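Local coordinates for bifunctional thiamine biosynthesis protein ThiDN (PDB 2PHP), which probably phosphorylates hydroxymethylpyrimidine and its monophosphate and makes thiamine phosphate, the crystallised piece being the C-terminal ThiN (thiamine-phosphate synthase) domain, at residues D49-T54 with I71-S76; E9-N14 with I37-P42. All coordinates share one frame; numbering follows the deposited sequence.

Contact 1: residues D49-T54 with I71-S76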
loop_
_atom_site.group_PDB
_atom_site.type_symbol
_atom_site.label_atom_id
_atom_site.label_comp_id
_atom_site.label_asym_id
_atom_site.label_seq_id
_atom_site.Cartn_x
_atom_site.Cartn_y
_atom_site.Cartn_z
ATOM N N ASP B 49 -15.272 8.402 -19.477
ATOM C CA ASP B 49 -14.187 8.473 -20.441
ATOM C C ASP B 49 -12.978 9.138 -19.793
ATOM O O ASP B 49 -12.011 9.463 -20.470
ATOM C CB ASP B 49 -14.599 9.274 -21.682
ATOM C CG ASP B 49 -15.630 8.551 -22.541
ATOM O OD1 ASP B 49 -15.819 7.329 -22.367
ATOM O OD2 ASP B 49 -16.243 9.214 -23.409
ATOM N N VAL B 50 -13.039 9.336 -18.476
ATOM C CA VAL B 50 -11.942 9.974 -17.742
ATOM C C VAL B 50 -11.325 9.023 -16.722
ATOM O O VAL B 50 -12.046 8.416 -15.931
ATOM C CB VAL B 50 -12.434 11.230 -16.984
ATOM C CG1 VAL B 50 -11.253 11.937 -16.321
ATOM C CG2 VAL B 50 -13.160 12.165 -17.941
ATOM N N ALA B 51 -9.998 8.896 -16.731
ATOM C CA ALA B 51 -9.318 8.017 -15.770
ATOM C C ALA B 51 -8.564 8.803 -14.696
ATOM O O ALA B 51 -8.051 9.898 -14.954
ATOM C CB ALA B 51 -8.358 7.084 -16.488
ATOM N N ALA B 52 -8.499 8.227 -13.495
ATOM C CA ALA B 52 -7.809 8.855 -12.367
ATOM C C ALA B 52 -7.664 7.878 -11.198
ATOM O O ALA B 52 -8.085 6.728 -11.301
ATOM C CB ALA B 52 -8.574 10.084 -11.923
ATOM N N LEU B 53 -7.081 8.334 -10.089
ATOM C CA LEU B 53 -6.897 7.476 -8.917
ATOM C C LEU B 53 -8.218 7.166 -8.246
ATOM O O LEU B 53 -9.080 8.025 -8.151
ATOM C CB LEU B 53 -5.965 8.142 -7.895
ATOM C CG LEU B 53 -4.517 8.325 -8.343
ATOM C CD1 LEU B 53 -3.737 9.123 -7.322
ATOM C CD2 LEU B 53 -3.889 6.969 -8.555
ATOM N N THR B 54 -8.372 5.929 -7.787
ATOM C CA THR B 54 -9.587 5.512 -7.097
ATOM C C THR B 54 -9.505 6.085 -5.679
ATOM O O THR B 54 -10.513 6.248 -5.001
ATOM C CB THR B 54 -9.697 3.968 -7.060
ATOM O OG1 THR B 54 -8.448 3.410 -6.630
ATOM C CG2 THR B 54 -10.045 3.423 -8.448
ATOM N N ILE B 71 -5.325 3.484 -11.003
ATOM C CA ILE B 71 -5.807 4.332 -12.068
ATOM C C ILE B 71 -6.893 3.568 -12.796
ATOM O O ILE B 71 -6.662 2.476 -13.297
ATOM C CB ILE B 71 -4.694 4.694 -13.044
ATOM C CG1 ILE B 71 -3.690 5.598 -12.339
ATOM C CG2 ILE B 71 -5.276 5.386 -14.257
ATOM C CD1 ILE B 71 -2.496 5.970 -13.183
ATOM N N GLU B 72 -8.082 4.150 -12.832
ATOM C CA GLU B 72 -9.204 3.523 -13.488
ATOM C C GLU B 72 -10.121 4.583 -14.084
ATOM O O GLU B 72 -10.237 5.697 -13.548
ATOM C CB GLU B 72 -9.982 2.678 -12.478
ATOM C CG GLU B 72 -9.150 1.583 -11.829
ATOM C CD GLU B 72 -9.530 0.196 -12.317
ATOM O OE1 GLU B 72 -9.590 -0.009 -13.552
ATOM O OE2 GLU B 72 -9.760 -0.677 -11.449
ATOM N N PHE B 73 -10.767 4.230 -15.195
ATOM C CA PHE B 73 -11.704 5.128 -15.842
ATOM C C PHE B 73 -12.947 5.261 -14.969
ATOM O O PHE B 73 -13.392 4.293 -14.355
ATOM C CB PHE B 73 -12.095 4.587 -17.220
ATOM C CG PHE B 73 -11.115 4.930 -18.284
ATOM C CD1 PHE B 73 -11.204 6.145 -18.958
ATOM C CD2 PHE B 73 -10.052 4.072 -18.569
ATOM C CE1 PHE B 73 -10.249 6.506 -19.896
ATOM C CE2 PHE B 73 -9.089 4.427 -19.505
ATOM C CZ PHE B 73 -9.186 5.644 -20.172
ATOM N N GLY B 74 -13.507 6.463 -14.927
ATOM C CA GLY B 74 -14.685 6.692 -14.125
ATOM C C GLY B 74 -14.372 6.859 -12.656
ATOM O O GLY B 74 -15.269 7.041 -11.848
ATOM N N ALA B 75 -13.097 6.810 -12.296
ATOM C CA ALA B 75 -12.742 6.964 -10.887
ATOM C C ALA B 75 -13.134 8.322 -10.310
ATOM O O ALA B 75 -13.633 8.387 -9.188
ATOM C CB ALA B 75 -11.246 6.719 -10.665
ATOM N N SER B 76 -12.938 9.403 -11.069
ATOM C CA SER B 76 -13.247 10.740 -10.554
ATOM C C SER B 76 -14.255 11.628 -11.297
ATOM O O SER B 76 -13.913 12.278 -12.279
ATOM C CB SER B 76 -11.936 11.533 -10.381
ATOM O OG SER B 76 -12.182 12.843 -9.883
HETATM O O HOH W 1 -13.417 9.849 -13.830
#
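Strands 50-53 and 71-73 form an antiparallel pair at one margin of the mixed sheet of the ThiN domain, with 71-73 one of its two outermost strands within this chain. Ala-52 and Glu-72 are the hydrogen-bonded pair: Ala-52 N gives to Glu-72 O at 3.1 Å, and Glu-72 N to Ala-52 O at 3.0 Å. Both donors lie above the carbonyl planes. The bond from Gly-74 N to Val-50 O, 2.6 Å, is shorter and lies in the carbonyl plane.

On one face of the sheet, the CB of Ala-51 sits over the centre of the Phe-73 ring, 3.7 Å from the centroid and 4° off the normal, a CH-pi contact. Phe-73 CG is anti to the carbonyl carbon (chi1 -83°), which brings the ring alongside strand 50-53. Asp-49 O meets the ring edge at CE1. Ile-71, on the same face, crosses Leu-53 obliquely and packs on helix 8-22. Just past the strand, Thr-54 CG2 lies obliquely against Glu-72 CG, whose side chain is on the face of Ala-52.

A type II turn from Glu-72 to Ala-75 then folds the chain back, and Ser-76 caps helix 77-87 through OG to Ile-79 N. Thr-54 OG1 bonds Tyr-66 OH of a second subunit. Where the turn closes, Ala-75 CB lies 3.2 Å from Ala-52 O.

Contact 2: residues E9-N14 with I37-P42; sequences EKVIKN and IAESLP
Residues 9-14 of helix 8-22 run nearly antiparallel to strand 37-40, at 159° between their directions, with the two axes 8.5 Å apart at closest approach. The contact is helix-on-sheet packing in the ThiN domain, and Val-11, Asn-14 and Glu-39 carry it.

Val-11 points at the strand and lays both methyls along it. CG1, anti to the backbone N, reaches Glu-39 O at 3.5 Å. CG2 turns to the next residues, touching Ser-40 O and meeting Leu-41 CD2 at 4.0 Å. The side chains of Val-11 and Glu-39 run alongside each other, pointing opposite ways, with Val-11 CG1 against Glu-39 CB.

One turn further along the helix, Asn-14 has its CG anti to the carbonyl carbon (chi1 -70°). Its ND2 donates to Glu-39 OE2 over 2.9 Å. The bond is nearly straight, lies in the amide plane and uses the syn lone pair of the carboxylate oxygen. Glu-39 gets there with CG anti to the backbone N (chi1 -169°) and an extended chain. The carboxylate also sits against the aliphatic part of Asn-14, with OE1 3.1 Å from CB.

Both oxygens have further partners. OE2 makes a salt bridge to Arg-94, and OE1 accepts from Ala-167 N at the start of helix 167-185. An alanine here would remove both oxygens, the acceptors of Asn-14 ND2, Arg-94 and Ala-167 N, and would probably loosen the hold of helices 8-22 and 167-185 on the strand.

The carboxylate is buried, yet it is gripped by an amide, a guanidinium and a backbone N-H. These donors would be expected to favour its charged form, and they tie two helices to the strand through one side chain.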
loop_
_atom_site.group_PDB
_atom_site.type_symbol
_atom_site.label_atom_id
_atom_site.label_comp_id
_atom_site.label_asym_id
_atom_site.label_seq_id
_atom_site.Cartn_x
_atom_site.Cartn_y
_atom_site.Cartn_z
ATOM N N GLU B 9 -5.460 2.857 -23.641
ATOM C CA GLU B 9 -4.113 2.439 -23.264
ATOM C C GLU B 9 -3.208 3.666 -23.179
ATOM O O GLU B 9 -2.428 3.822 -22.236
ATOM C CB GLU B 9 -3.549 1.455 -24.294
ATOM C CG GLU B 9 -2.184 0.894 -23.928
ATOM C CD GLU B 9 -1.594 0.007 -25.014
ATOM O OE1 GLU B 9 -2.367 -0.676 -25.724
ATOM O OE2 GLU B 9 -0.354 -0.017 -25.147
ATOM N N LYS B 10 -3.303 4.537 -24.177
ATOM C CA LYS B 10 -2.483 5.738 -24.168
ATOM C C LYS B 10 -2.732 6.570 -22.912
ATOM O O LYS B 10 -1.795 7.041 -22.271
ATOM C CB LYS B 10 -2.737 6.575 -25.423
ATOM C CG LYS B 10 -1.903 7.845 -25.500
ATOM C CD LYS B 10 -0.438 7.531 -25.760
ATOM C CE LYS B 10 0.395 8.801 -25.837
ATOM N NZ LYS B 10 1.832 8.508 -26.092
ATOM N N VAL B 11 -4.004 6.749 -22.562
ATOM C CA VAL B 11 -4.372 7.521 -21.376
ATOM C C VAL B 11 -3.821 6.882 -20.098
ATOM O O VAL B 11 -3.244 7.569 -19.250
ATOM C CB VAL B 11 -5.907 7.653 -21.253
ATOM C CG1 VAL B 11 -6.285 8.214 -19.880
ATOM C CG2 VAL B 11 -6.442 8.569 -22.356
ATOM N N ILE B 12 -4.007 5.574 -19.954
ATOM C CA ILE B 12 -3.502 4.876 -18.777
ATOM C C ILE B 12 -1.981 5.025 -18.686
ATOM O O ILE B 12 -1.445 5.235 -17.602
ATOM C CB ILE B 12 -3.863 3.373 -18.807
ATOM C CG1 ILE B 12 -5.379 3.196 -18.656
ATOM C CG2 ILE B 12 -3.093 2.627 -17.713
ATOM C CD1 ILE B 12 -5.966 3.800 -17.406
ATOM N N LYS B 13 -1.293 4.922 -19.823
ATOM C CA LYS B 13 0.164 5.060 -19.835
ATOM C C LYS B 13 0.618 6.476 -19.452
ATOM O O LYS B 13 1.633 6.643 -18.767
ATOM C CB LYS B 13 0.748 4.704 -21.212
ATOM C CG LYS B 13 0.799 3.224 -21.535
ATOM C CD LYS B 13 1.660 2.963 -22.774
ATOM C CE LYS B 13 1.464 1.535 -23.275
ATOM N NZ LYS B 13 1.873 1.360 -24.690
ATOM N N ASN B 14 -0.127 7.490 -19.892
ATOM C CA ASN B 14 0.226 8.869 -19.574
ATOM C C ASN B 14 0.062 9.122 -18.082
ATOM O O ASN B 14 0.941 9.691 -17.441
ATOM C CB ASN B 14 -0.643 9.851 -20.363
ATOM C CG ASN B 14 -0.319 9.850 -21.835
ATOM O OD1 ASN B 14 0.821 9.582 -22.227
ATOM N ND2 ASN B 14 -1.310 10.168 -22.664
ATOM N N ILE B 37 -5.193 13.189 -10.007
ATOM C CA ILE B 37 -4.793 13.579 -11.349
ATOM C C ILE B 37 -5.627 12.730 -12.306
ATOM O O ILE B 37 -5.784 11.517 -12.107
ATOM C CB ILE B 37 -3.269 13.369 -11.570
ATOM C CG1 ILE B 37 -2.866 13.890 -12.956
ATOM C CG2 ILE B 37 -2.910 11.911 -11.396
ATOM C CD1 ILE B 37 -1.378 14.054 -13.142
ATOM N N ALA B 38 -6.179 13.383 -13.325
ATOM C CA ALA B 38 -7.038 12.724 -14.293
ATOM C C ALA B 38 -6.730 13.101 -15.736
ATOM O O ALA B 38 -6.191 14.177 -16.027
ATOM C CB ALA B 38 -8.492 13.048 -13.987
ATOM N N GLU B 39 -7.091 12.202 -16.642
ATOM C CA GLU B 39 -6.887 12.429 -18.064
ATOM C C GLU B 39 -8.020 11.732 -18.799
ATOM O O GLU B 39 -8.436 10.626 -18.429
ATOM C CB GLU B 39 -5.541 11.872 -18.521
ATOM C CG GLU B 39 -5.154 12.305 -19.941
ATOM C CD GLU B 39 -3.802 11.754 -20.381
ATOM O OE1 GLU B 39 -2.802 11.956 -19.651
ATOM O OE2 GLU B 39 -3.732 11.124 -21.465
ATOM N N SER B 40 -8.519 12.386 -19.842
ATOM C CA SER B 40 -9.615 11.836 -20.619
ATOM C C SER B 40 -9.199 11.446 -22.021
ATOM O O SER B 40 -8.117 11.810 -22.507
ATOM C CB SER B 40 -10.731 12.862 -20.753
ATOM O OG SER B 40 -10.337 13.875 -21.665
ATOM N N LEU B 41 -10.087 10.699 -22.665
ATOM C CA LEU B 41 -9.900 10.307 -24.048
ATOM C C LEU B 41 -10.304 11.584 -24.788
ATOM O O LEU B 41 -10.934 12.480 -24.203
ATOM C CB LEU B 41 -10.872 9.186 -24.410
ATOM C CG LEU B 41 -10.614 7.775 -23.887
ATOM C CD1 LEU B 41 -11.880 6.932 -24.062
ATOM C CD2 LEU B 41 -9.430 7.160 -24.635
ATOM N N PRO B 42 -9.948 11.700 -26.073
ATOM C CA PRO B 42 -10.341 12.918 -26.792
ATOM C C PRO B 42 -11.874 13.002 -26.858
ATOM O O PRO B 42 -12.545 11.972 -26.913
ATOM C CB PRO B 42 -9.704 12.721 -28.171
ATOM C CG PRO B 42 -8.496 11.860 -27.860
ATOM C CD PRO B 42 -9.058 10.859 -26.890
#

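The two contacts lie side by side, their centres 9 Å apart, because strands 37-40 and 50-53 are neighbours in the same sheet. Ala-51 N lies 2.9 Å from Glu-39 O, a probable hydrogen bond, and Asp-49 O is 3.2 Å from Leu-41 N, probably bonded too. Strand 50-53 is thus paired on both edges, with 71-73 in contact 1 and 37-40 in contact 2. Helix 8-22 covers both: Val-11 of contact 2 also touches Ala-51, and Ile-71 of contact 1 packs on Ile-12. A third subunit packs on Glu-72 in contact 1 and on residues 9-14 in contact 2.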